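Local coordinates for putative uncharacterized protein (Leishmania major, PDB 3M3I) that is of unknown function but belongs to the DUF985 family of the cupin superfamily and pairs with a second copy of itself in the crystal, at the interface of chains A and B. Sequence-based numbering; all coordinates share one arbitrary frame. Chains: chain A/B, Putative uncharacterized protein.

Contact 1: the interface of chains A and B. Residues chain A 81, 83, 106, 147, 149, 179; chain B 43, 45, 60.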
loop_
_atom_site.group_PDB
_atom_site.type_symbol
_atom_site.label_atom_id
_atom_site.label_comp_id
_atom_site.label_asym_id
_atom_site.label_seq_id
_atom_site.Cartn_x
_atom_site.Cartn_y
_atom_site.Cartn_z
ATOM N N ASP A 81 4.390 1.838 12.196
ATOM C CA ASP A 81 3.879 0.678 11.452
ATOM C C ASP A 81 4.353 0.726 10.011
ATOM O O ASP A 81 4.478 1.802 9.432
ATOM C CB ASP A 81 2.346 0.667 11.389
ATOM C CG ASP A 81 1.683 0.538 12.735
ATOM O OD1 ASP A 81 0.484 0.868 12.809
ATOM O OD2 ASP A 81 2.326 0.107 13.712
ATOM N N THR A 83 3.291 -1.133 6.282
ATOM C CA THR A 83 2.311 -1.966 5.599
ATOM C C THR A 83 2.893 -2.459 4.279
ATOM O O THR A 83 3.377 -1.657 3.481
ATOM C CB THR A 83 0.978 -1.186 5.347
ATOM O OG1 THR A 83 0.384 -0.812 6.600
ATOM C CG2 THR A 83 0.003 -2.027 4.574
ATOM N N ARG A 106 -4.349 -2.965 15.700
ATOM C CA ARG A 106 -4.458 -2.273 14.406
ATOM C C ARG A 106 -5.467 -2.920 13.443
ATOM O O ARG A 106 -6.150 -3.896 13.766
ATOM C CB ARG A 106 -3.083 -2.144 13.718
ATOM C CG ARG A 106 -2.160 -3.359 13.821
ATOM C CD ARG A 106 -1.770 -3.946 12.464
ATOM N NE ARG A 106 -0.995 -5.182 12.652
ATOM C CZ ARG A 106 -0.941 -6.227 11.813
ATOM N NH1 ARG A 106 -1.609 -6.260 10.661
ATOM N NH2 ARG A 106 -0.196 -7.267 12.143
ATOM N N GLN A 147 -1.992 -8.058 1.713
ATOM C CA GLN A 147 -1.594 -6.897 2.500
ATOM C C GLN A 147 -1.321 -7.369 3.932
ATOM O O GLN A 147 -1.967 -8.283 4.415
ATOM C CB GLN A 147 -2.739 -5.879 2.450
ATOM C CG GLN A 147 -2.505 -4.573 3.172
ATOM C CD GLN A 147 -3.794 -3.810 3.473
ATOM O OE1 GLN A 147 -3.927 -3.245 4.530
ATOM N NE2 GLN A 147 -4.721 -3.765 2.524
ATOM N N THR A 149 0.551 -5.577 7.857
ATOM C CA THR A 149 1.155 -4.449 8.562
ATOM C C THR A 149 2.045 -4.917 9.710
ATOM O O THR A 149 1.588 -5.600 10.617
ATOM C CB THR A 149 0.083 -3.494 9.124
ATOM O OG1 THR A 149 -0.606 -2.875 8.042
ATOM C CG2 THR A 149 0.705 -2.400 9.979
ATOM N N SER A 179 3.960 4.707 8.114
ATOM C CA SER A 179 3.148 5.838 8.601
ATOM C C SER A 179 2.903 5.784 10.110
ATOM O O SER A 179 2.344 4.799 10.615
ATOM C CB SER A 179 1.798 5.898 7.902
ATOM O OG SER A 179 0.956 6.864 8.515
ATOM N N VAL B 43 -6.880 -2.518 8.313
ATOM C CA VAL B 43 -6.246 -2.029 9.547
ATOM C C VAL B 43 -6.357 -0.523 9.701
ATOM O O VAL B 43 -6.508 0.209 8.729
ATOM C CB VAL B 43 -4.737 -2.435 9.670
ATOM C CG1 VAL B 43 -4.572 -3.951 9.600
ATOM C CG2 VAL B 43 -3.885 -1.744 8.618
ATOM N N SER B 45 -4.501 2.644 12.214
ATOM C CA SER B 45 -3.346 2.929 13.046
ATOM C C SER B 45 -3.714 3.125 14.501
ATOM O O SER B 45 -4.672 3.824 14.812
ATOM C CB SER B 45 -2.647 4.195 12.540
ATOM O OG SER B 45 -1.480 4.494 13.292
ATOM N N TYR B 60 -2.998 6.322 9.611
ATOM C CA TYR B 60 -3.387 5.793 8.305
ATOM C C TYR B 60 -4.568 4.842 8.510
ATOM O O TYR B 60 -4.729 4.305 9.588
ATOM C CB TYR B 60 -2.194 5.048 7.617
ATOM C CG TYR B 60 -1.803 3.772 8.334
ATOM C CD1 TYR B 60 -2.362 2.560 7.980
ATOM C CD2 TYR B 60 -0.921 3.789 9.407
ATOM C CE1 TYR B 60 -2.035 1.392 8.656
ATOM C CE2 TYR B 60 -0.597 2.626 10.100
ATOM C CZ TYR B 60 -1.164 1.433 9.720
ATOM O OH TYR B 60 -0.864 0.274 10.387
#

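Contact 2: the interface of chains A and B. Residues chain A 63, 85, 87, 175, 177; chain B 85, 87, 146-147.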
loop_
_atom_site.group_PDB
_atom_site.type_symbol
_atom_site.label_atom_id
_atom_site.label_comp_id
_atom_site.label_asym_id
_atom_site.label_seq_id
_atom_site.Cartn_x
_atom_site.Cartn_y
_atom_site.Cartn_z
ATOM N N ILE A 63 7.509 3.172 -0.614
ATOM C CA ILE A 63 8.611 2.631 -1.410
ATOM C C ILE A 63 8.187 1.392 -2.173
ATOM O O ILE A 63 7.206 0.752 -1.842
ATOM C CB ILE A 63 9.846 2.244 -0.544
ATOM C CG1 ILE A 63 9.539 1.069 0.376
ATOM C CG2 ILE A 63 10.347 3.420 0.293
ATOM C CD1 ILE A 63 10.782 0.453 0.992
ATOM N N MET A 85 2.367 -4.524 0.677
ATOM C CA MET A 85 1.370 -4.876 -0.347
ATOM C C MET A 85 1.997 -5.689 -1.478
ATOM O O MET A 85 2.887 -5.191 -2.134
ATOM C CB MET A 85 0.794 -3.615 -0.991
ATOM C CG MET A 85 -0.466 -3.071 -0.375
ATOM S SD MET A 85 -0.268 -1.968 1.022
ATOM C CE MET A 85 1.121 -0.932 0.569
ATOM N N HIS A 87 2.666 -7.220 -5.106
ATOM C CA HIS A 87 2.511 -6.797 -6.509
ATOM C C HIS A 87 2.813 -7.916 -7.503
ATOM O O HIS A 87 2.056 -8.110 -8.453
ATOM C CB HIS A 87 3.432 -5.620 -6.822
ATOM C CG HIS A 87 3.010 -4.330 -6.193
ATOM N ND1 HIS A 87 1.696 -3.925 -6.134
ATOM C CD2 HIS A 87 3.735 -3.330 -5.643
ATOM C CE1 HIS A 87 1.626 -2.741 -5.554
ATOM N NE2 HIS A 87 2.849 -2.358 -5.247
ATOM N N SER A 175 5.124 -3.181 -2.433
ATOM C CA SER A 175 5.217 -1.807 -1.993
ATOM C C SER A 175 5.139 -1.813 -0.481
ATOM O O SER A 175 4.427 -2.628 0.092
ATOM C CB SER A 175 4.087 -0.968 -2.578
ATOM O OG SER A 175 4.259 -0.792 -3.960
ATOM N N ILE A 177 4.551 0.934 2.869
ATOM C CA ILE A 177 4.186 2.280 3.330
ATOM C C ILE A 177 4.464 2.365 4.817
ATOM O O ILE A 177 3.945 1.566 5.565
ATOM C CB ILE A 177 2.697 2.572 3.054
ATOM C CG1 ILE A 177 2.375 2.319 1.586
ATOM C CG2 ILE A 177 2.330 3.998 3.401
ATOM C CD1 ILE A 177 0.899 2.383 1.315
ATOM N N MET B 85 -2.533 0.469 -4.559
ATOM C CA MET B 85 -1.546 -0.578 -4.839
ATOM C C MET B 85 -2.200 -1.713 -5.599
ATOM O O MET B 85 -3.190 -2.249 -5.121
ATOM C CB MET B 85 -0.988 -1.154 -3.529
ATOM C CG MET B 85 0.416 -0.668 -3.114
ATOM S SD MET B 85 0.532 0.918 -2.246
ATOM C CE MET B 85 -0.923 0.877 -1.194
ATOM N N HIS B 87 -2.984 -5.467 -6.989
ATOM C CA HIS B 87 -2.885 -6.860 -6.512
ATOM C C HIS B 87 -3.221 -7.891 -7.579
ATOM O O HIS B 87 -2.452 -8.814 -7.819
ATOM C CB HIS B 87 -3.825 -7.102 -5.327
ATOM C CG HIS B 87 -3.380 -6.448 -4.061
ATOM N ND1 HIS B 87 -2.086 -6.537 -3.595
ATOM C CD2 HIS B 87 -4.061 -5.712 -3.152
ATOM C CE1 HIS B 87 -1.984 -5.866 -2.463
ATOM N NE2 HIS B 87 -3.169 -5.359 -2.171
ATOM N N LEU B 146 2.146 0.321 -10.573
ATOM C CA LEU B 146 1.860 -0.626 -9.509
ATOM C C LEU B 146 1.335 0.098 -8.302
ATOM O O LEU B 146 0.542 -0.442 -7.542
ATOM C CB LEU B 146 3.117 -1.417 -9.138
ATOM C CG LEU B 146 3.541 -2.535 -10.080
ATOM C CD1 LEU B 146 4.819 -3.143 -9.558
ATOM C CD2 LEU B 146 2.473 -3.605 -10.216
ATOM N N GLN B 147 1.792 1.332 -8.138
ATOM C CA GLN B 147 1.385 2.177 -7.040
ATOM C C GLN B 147 1.199 3.587 -7.579
ATOM O O GLN B 147 1.866 3.971 -8.527
ATOM C CB GLN B 147 2.476 2.149 -5.965
ATOM C CG GLN B 147 2.236 3.053 -4.762
ATOM C CD GLN B 147 3.529 3.467 -4.082
ATOM O OE1 GLN B 147 3.655 4.604 -3.633
ATOM N NE2 GLN B 147 4.497 2.547 -4.011
#

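Contact 3: the interface of chains A and B. Residues chain A 83, 85, 177; chain B 60, 83, 85, 175, 177.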
loop_
_atom_site.group_PDB
_atom_site.type_symbol
_atom_site.label_atom_id
_atom_site.label_comp_id
_atom_site.label_asym_id
_atom_site.label_seq_id
_atom_site.Cartn_x
_atom_site.Cartn_y
_atom_site.Cartn_z
ATOM N N THR A 83 3.291 -1.133 6.282
ATOM C CA THR A 83 2.311 -1.966 5.599
ATOM C C THR A 83 2.893 -2.459 4.279
ATOM O O THR A 83 3.377 -1.657 3.481
ATOM C CB THR A 83 0.978 -1.186 5.347
ATOM O OG1 THR A 83 0.384 -0.812 6.600
ATOM C CG2 THR A 83 0.003 -2.027 4.574
ATOM N N MET A 85 2.367 -4.524 0.677
ATOM C CA MET A 85 1.370 -4.876 -0.347
ATOM C C MET A 85 1.997 -5.689 -1.478
ATOM O O MET A 85 2.887 -5.191 -2.134
ATOM C CB MET A 85 0.794 -3.615 -0.991
ATOM C CG MET A 85 -0.466 -3.071 -0.375
ATOM S SD MET A 85 -0.268 -1.968 1.022
ATOM C CE MET A 85 1.121 -0.932 0.569
ATOM N N ILE A 177 4.551 0.934 2.869
ATOM C CA ILE A 177 4.186 2.280 3.330
ATOM C C ILE A 177 4.464 2.365 4.817
ATOM O O ILE A 177 3.945 1.566 5.565
ATOM C CB ILE A 177 2.697 2.572 3.054
ATOM C CG1 ILE A 177 2.375 2.319 1.586
ATOM C CG2 ILE A 177 2.330 3.998 3.401
ATOM C CD1 ILE A 177 0.899 2.383 1.315
ATOM N N TYR B 60 -2.998 6.322 9.611
ATOM C CA TYR B 60 -3.387 5.793 8.305
ATOM C C TYR B 60 -4.568 4.842 8.510
ATOM O O TYR B 60 -4.729 4.305 9.588
ATOM C CB TYR B 60 -2.194 5.048 7.617
ATOM C CG TYR B 60 -1.803 3.772 8.334
ATOM C CD1 TYR B 60 -2.362 2.560 7.980
ATOM C CD2 TYR B 60 -0.921 3.789 9.407
ATOM C CE1 TYR B 60 -2.035 1.392 8.656
ATOM C CE2 TYR B 60 -0.597 2.626 10.100
ATOM C CZ TYR B 60 -1.164 1.433 9.720
ATOM O OH TYR B 60 -0.864 0.274 10.387
ATOM N N THR B 83 -3.342 6.365 -1.333
ATOM C CA THR B 83 -2.442 5.600 -2.189
ATOM C C THR B 83 -3.055 4.262 -2.633
ATOM O O THR B 83 -3.588 3.514 -1.824
ATOM C CB THR B 83 -1.097 5.355 -1.491
ATOM O OG1 THR B 83 -0.500 6.606 -1.100
ATOM C CG2 THR B 83 -0.152 4.635 -2.422
ATOM N N MET B 85 -2.533 0.469 -4.559
ATOM C CA MET B 85 -1.546 -0.578 -4.839
ATOM C C MET B 85 -2.200 -1.713 -5.599
ATOM O O MET B 85 -3.190 -2.249 -5.121
ATOM C CB MET B 85 -0.988 -1.154 -3.529
ATOM C CG MET B 85 0.416 -0.668 -3.114
ATOM S SD MET B 85 0.532 0.918 -2.246
ATOM C CE MET B 85 -0.923 0.877 -1.194
ATOM N N SER B 175 -5.298 -2.569 -2.931
ATOM C CA SER B 175 -5.395 -2.043 -1.574
ATOM C C SER B 175 -5.350 -0.522 -1.629
ATOM O O SER B 175 -4.590 0.033 -2.417
ATOM C CB SER B 175 -4.224 -2.515 -0.715
ATOM O OG SER B 175 -4.353 -3.868 -0.357
ATOM N N ILE B 177 -4.760 3.009 0.863
ATOM C CA ILE B 177 -4.301 3.525 2.133
ATOM C C ILE B 177 -4.493 5.026 2.122
ATOM O O ILE B 177 -3.980 5.694 1.239
ATOM C CB ILE B 177 -2.819 3.174 2.357
ATOM C CG1 ILE B 177 -2.636 1.659 2.162
ATOM C CG2 ILE B 177 -2.344 3.659 3.732
ATOM C CD1 ILE B 177 -1.272 1.103 2.540
#

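Contact 4: the interface of chains A and B. Residues chain A 43, 45-46, 60; chain B 81, 83, 106, 147, 149.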
loop_
_atom_site.group_PDB
_atom_site.type_symbol
_atom_site.label_atom_id
_atom_site.label_comp_id
_atom_site.label_asym_id
_atom_site.label_seq_id
_atom_site.Cartn_x
_atom_site.Cartn_y
_atom_site.Cartn_z
ATOM N N VAL A 43 6.802 8.243 -3.050
ATOM C CA VAL A 43 6.232 9.483 -2.549
ATOM C C VAL A 43 6.429 9.661 -1.061
ATOM O O VAL A 43 6.604 8.702 -0.313
ATOM C CB VAL A 43 4.733 9.625 -2.878
ATOM C CG1 VAL A 43 4.508 9.430 -4.375
ATOM C CG2 VAL A 43 3.905 8.652 -2.064
ATOM N N SER A 45 4.457 12.228 1.805
ATOM C CA SER A 45 3.427 13.218 2.172
ATOM C C SER A 45 3.950 14.650 2.297
ATOM O O SER A 45 4.995 14.892 2.889
ATOM C CB SER A 45 2.766 12.829 3.509
ATOM O OG SER A 45 1.765 13.781 3.908
ATOM N N ALA A 46 3.196 15.597 1.752
ATOM C CA ALA A 46 3.482 17.016 1.937
ATOM C C ALA A 46 3.277 17.440 3.396
ATOM O O ALA A 46 3.931 18.366 3.869
ATOM C CB ALA A 46 2.596 17.844 1.024
ATOM N N TYR A 60 3.073 9.973 5.820
ATOM C CA TYR A 60 3.495 8.681 5.301
ATOM C C TYR A 60 4.649 8.863 4.326
ATOM O O TYR A 60 4.878 9.951 3.813
ATOM C CB TYR A 60 2.343 7.981 4.590
ATOM C CG TYR A 60 1.934 8.668 3.308
ATOM C CD1 TYR A 60 2.447 8.275 2.089
ATOM C CD2 TYR A 60 1.045 9.726 3.321
ATOM C CE1 TYR A 60 2.088 8.916 0.928
ATOM C CE2 TYR A 60 0.679 10.375 2.149
ATOM C CZ TYR A 60 1.210 9.964 0.957
ATOM O OH TYR A 60 0.848 10.602 -0.205
ATOM N N ASP B 81 -4.006 12.467 1.321
ATOM C CA ASP B 81 -3.573 11.667 0.197
ATOM C C ASP B 81 -4.121 10.246 0.351
ATOM O O ASP B 81 -4.186 9.729 1.473
ATOM C CB ASP B 81 -2.045 11.611 0.138
ATOM C CG ASP B 81 -1.392 12.979 -0.049
ATOM O OD1 ASP B 81 -0.179 13.080 0.253
ATOM O OD2 ASP B 81 -2.057 13.939 -0.493
ATOM N N THR B 83 -3.342 6.365 -1.333
ATOM C CA THR B 83 -2.442 5.600 -2.189
ATOM C C THR B 83 -3.055 4.262 -2.633
ATOM O O THR B 83 -3.588 3.514 -1.824
ATOM C CB THR B 83 -1.097 5.355 -1.491
ATOM O OG1 THR B 83 -0.500 6.606 -1.100
ATOM C CG2 THR B 83 -0.152 4.635 -2.422
ATOM N N ARG B 106 4.440 15.752 -3.386
ATOM C CA ARG B 106 4.402 14.428 -2.752
ATOM C C ARG B 106 5.265 13.423 -3.522
ATOM O O ARG B 106 6.412 13.174 -3.162
ATOM C CB ARG B 106 2.953 13.912 -2.642
ATOM C CG ARG B 106 2.150 13.839 -3.956
ATOM C CD ARG B 106 2.277 12.505 -4.700
ATOM N NE ARG B 106 1.430 12.476 -5.902
ATOM C CZ ARG B 106 1.499 11.571 -6.888
ATOM N NH1 ARG B 106 2.372 10.571 -6.868
ATOM N NH2 ARG B 106 0.678 11.671 -7.919
ATOM N N GLN B 147 1.792 1.332 -8.138
ATOM C CA GLN B 147 1.385 2.177 -7.040
ATOM C C GLN B 147 1.199 3.587 -7.579
ATOM O O GLN B 147 1.866 3.971 -8.527
ATOM C CB GLN B 147 2.476 2.149 -5.965
ATOM C CG GLN B 147 2.236 3.053 -4.762
ATOM C CD GLN B 147 3.529 3.467 -4.082
ATOM O OE1 GLN B 147 3.655 4.604 -3.633
ATOM N NE2 GLN B 147 4.497 2.547 -4.011
ATOM N N THR B 149 -0.641 7.664 -6.028
ATOM C CA THR B 149 -1.182 8.403 -4.911
ATOM C C THR B 149 -1.980 9.576 -5.409
ATOM O O THR B 149 -1.444 10.477 -6.063
ATOM C CB THR B 149 -0.084 8.977 -4.011
ATOM O OG1 THR B 149 0.619 7.910 -3.369
ATOM C CG2 THR B 149 -0.699 9.888 -2.947
#

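Contact 1: the interface of chains A and B
B:Tyr60 of one cupin subunit pushes its ring into a notch of the other, where its phenol OH gives a hydrogen bond to the carboxylate oxygen OD1 of A:Asp81 at 2.8 Å. The bond meets OD1 on its anti side, 32° out of the carboxylate plane, while OD1 itself lies in the plane of the ring at its edge. Ring and carboxylate stand nearly perpendicular, 85° apart, and CB of A:Asp81 adds an apolar touch to ring atom CE2. Tyrosine suits the place because one long side chain brings both a flat apolar body and a polar end. A:Ser179 packs its CB 3.8 Å from CD2 of B:Tyr60, near the root of the ring. Beside the tyrosine, B:Val43 uses both branches: CG2 stands 3.5 Å from OG1 of A:Thr149, and CG1 lies 4.0 Å from CD of A:Arg106, whose chain runs alongside it. Backing the contact from within chain A, that same OG1 of A:Thr149 is hydrogen-bonded to OG1 of A:Thr83 at 2.7 Å, tying strand 81-87 to strand 147-150 beside the CE1 rim of the ring. Both threonines hold OG1 anti to the carbonyl carbon (chi1 near -65°), which brings the hydroxyls together. The guanidinium of A:Arg106 has the backbone C of A:Thr149 over the centre of one face, 3.9 Å above the plane. The two-fold pairing of the subunits may be the biological dimer, though the crystal alone does not prove it.

Contact 2: the interface of chains A and B
A:His87, on strand 81-87 of the cupin fold, packs against B:Leu146 and B:Met85. The CB of B:Leu146 lies over one face of the imidazole, 3.9 Å from its centroid, in a CH-pi contact; the backbone O of A:Met85 lies over the opposite face. At the rim, CE1 of the ring is 3.4 Å from CG of B:Met85 and 3.2 Å from the backbone O of B:Leu146, and the isobutyl end of the leucine reaches back to CB of the histidine. A flat imidazole fits this slot, offering a face to the leucine and a polar edge to its own chain.

Among the purely apolar contacts, A:Met85 and B:Met85 cross at about a right angle. Each methionine side chain is bent at chi2 and chi3, and the CE methyls meet; unbranched and flexible, methionine adapts readily to a symmetric meeting. The methyl CD1 of A:Ile177 reaches tip to tip toward CE of B:Met85, 3.4 Å away.

Polar links gather on A:Ser175. Its OG is 2.5 Å from NE2 of A:His87, a hydrogen bond within chain A that should limit rotation of the ring. The carboxamide NE2 of B:Gln147, carried on an extended side chain, gives the same OG a weak hydrogen bond at 3.3 Å across the interface.

Contact 3: the interface of chains A and B
A:Ile177 and B:Ile177, on strand 172-179 of each cupin subunit, point tip to tip across the two-fold, CD1 toward CD1; the modelled separation is too short to be real, so only the pairing is meaningful. In both residues CG1 stands anti to the carbonyl carbon (chi1 -53°), and the side chain then runs on extended through chi2, near 180°, pointing the terminal methyl at the partner. Isoleucine suits the centre because its longer branch projects across the two-fold. Each isoleucine loses 48 Å² of surface to the partner chain here, more than any other residue of the patch.

Around this core, A:Met85 sends its sulfur toward the end of B:Ile177, with SD 3.6 Å from CD1. Methionine sulfur is soft and weakly polar, well suited to lying against a methyl. Farther up the same side chain, CG of A:Met85 is 3.8 Å from CB of B:Ser175, the small serine presenting its methylene at the interface.

Toward the more polar rim, A:Thr83 turns its methyl inward: CG2 meets CD1 of B:Ile177 end to end at 3.9 Å. The methyl stands anti to the backbone N, while OG1, beside that N, lies 3.9 Å from CE1 of B:Tyr60. Threonine's two unlike branches thus serve both the apolar centre and the hydroxyl-bearing margin.

Contact 4: the interface of chains A and B
A:Tyr60 and A:Val43 form the tightly packed part of this contact. The phenol OH of the tyrosine gives a hydrogen bond to OD1 of B:Asp81 at 2.7 Å, meeting it on the anti side and 29° out of the carboxylate plane. The aspartate crosses the tyrosine at about a right angle, its CG in the ring plane at the edge and the two planes 86° apart; CB lies 3.6 Å from ring atom CE2. Aspartate, short and acidic, offers the phenol an acceptor while its methylene packs on the ring's rim. Tyrosine CG sits between the backbone N and the carbonyl carbon (chi1 68°), and the backbone N of A:Ser45 lies over the centre of one ring face. The methyl CG2 of B:Thr149 abuts the OH at 3.2 Å, and OG1 of that threonine is hydrogen-bonded to OG1 of B:Thr83 at 2.8 Å. A:Val43, with 59 Å² hidden, places its methyl CG1 in plane at the edge of the B:Arg106 guanidinium, 3.5 Å from NH1. Its CG2 faces OG1 of B:Thr149 at 3.6 Å, so the branched valine fills the angle between arginine and threonine.

The margin is looser: A:Ser45 comes no nearer than 4.1 Å, from its CA to OD1 of B:Asp81, A:Ala46 stands farther off, and B:Gln147 hides only 2 Å². In the cupin fold, A:Val43 is near the end of strand 38-44 and A:Tyr60 just precedes strand 61-67, facing chain B's strands 81-87 and 147-150.

Contacts 1 and 4 are near-equivalent, with the chains exchanged, their C-alpha centres about 15 Å apart, flanking the two-fold. Contact 3 lies between them, about 8 Å from contact 1 and 10 Å from contact 4, sharing A:Thr83 and B:Tyr60 with the first and B:Thr83 with the second. Contact 2 is about 7 Å from contact 3, sharing A:Met85, A:Ile177 and B:Met85, about 13 Å from contact 1, and 12 Å from contact 4, which it meets through B:Gln147. Strand 81-87 contributes to all four, so one strand per subunit connects the apolar centre with both polar flanks, consistent with a continuous dimer interface.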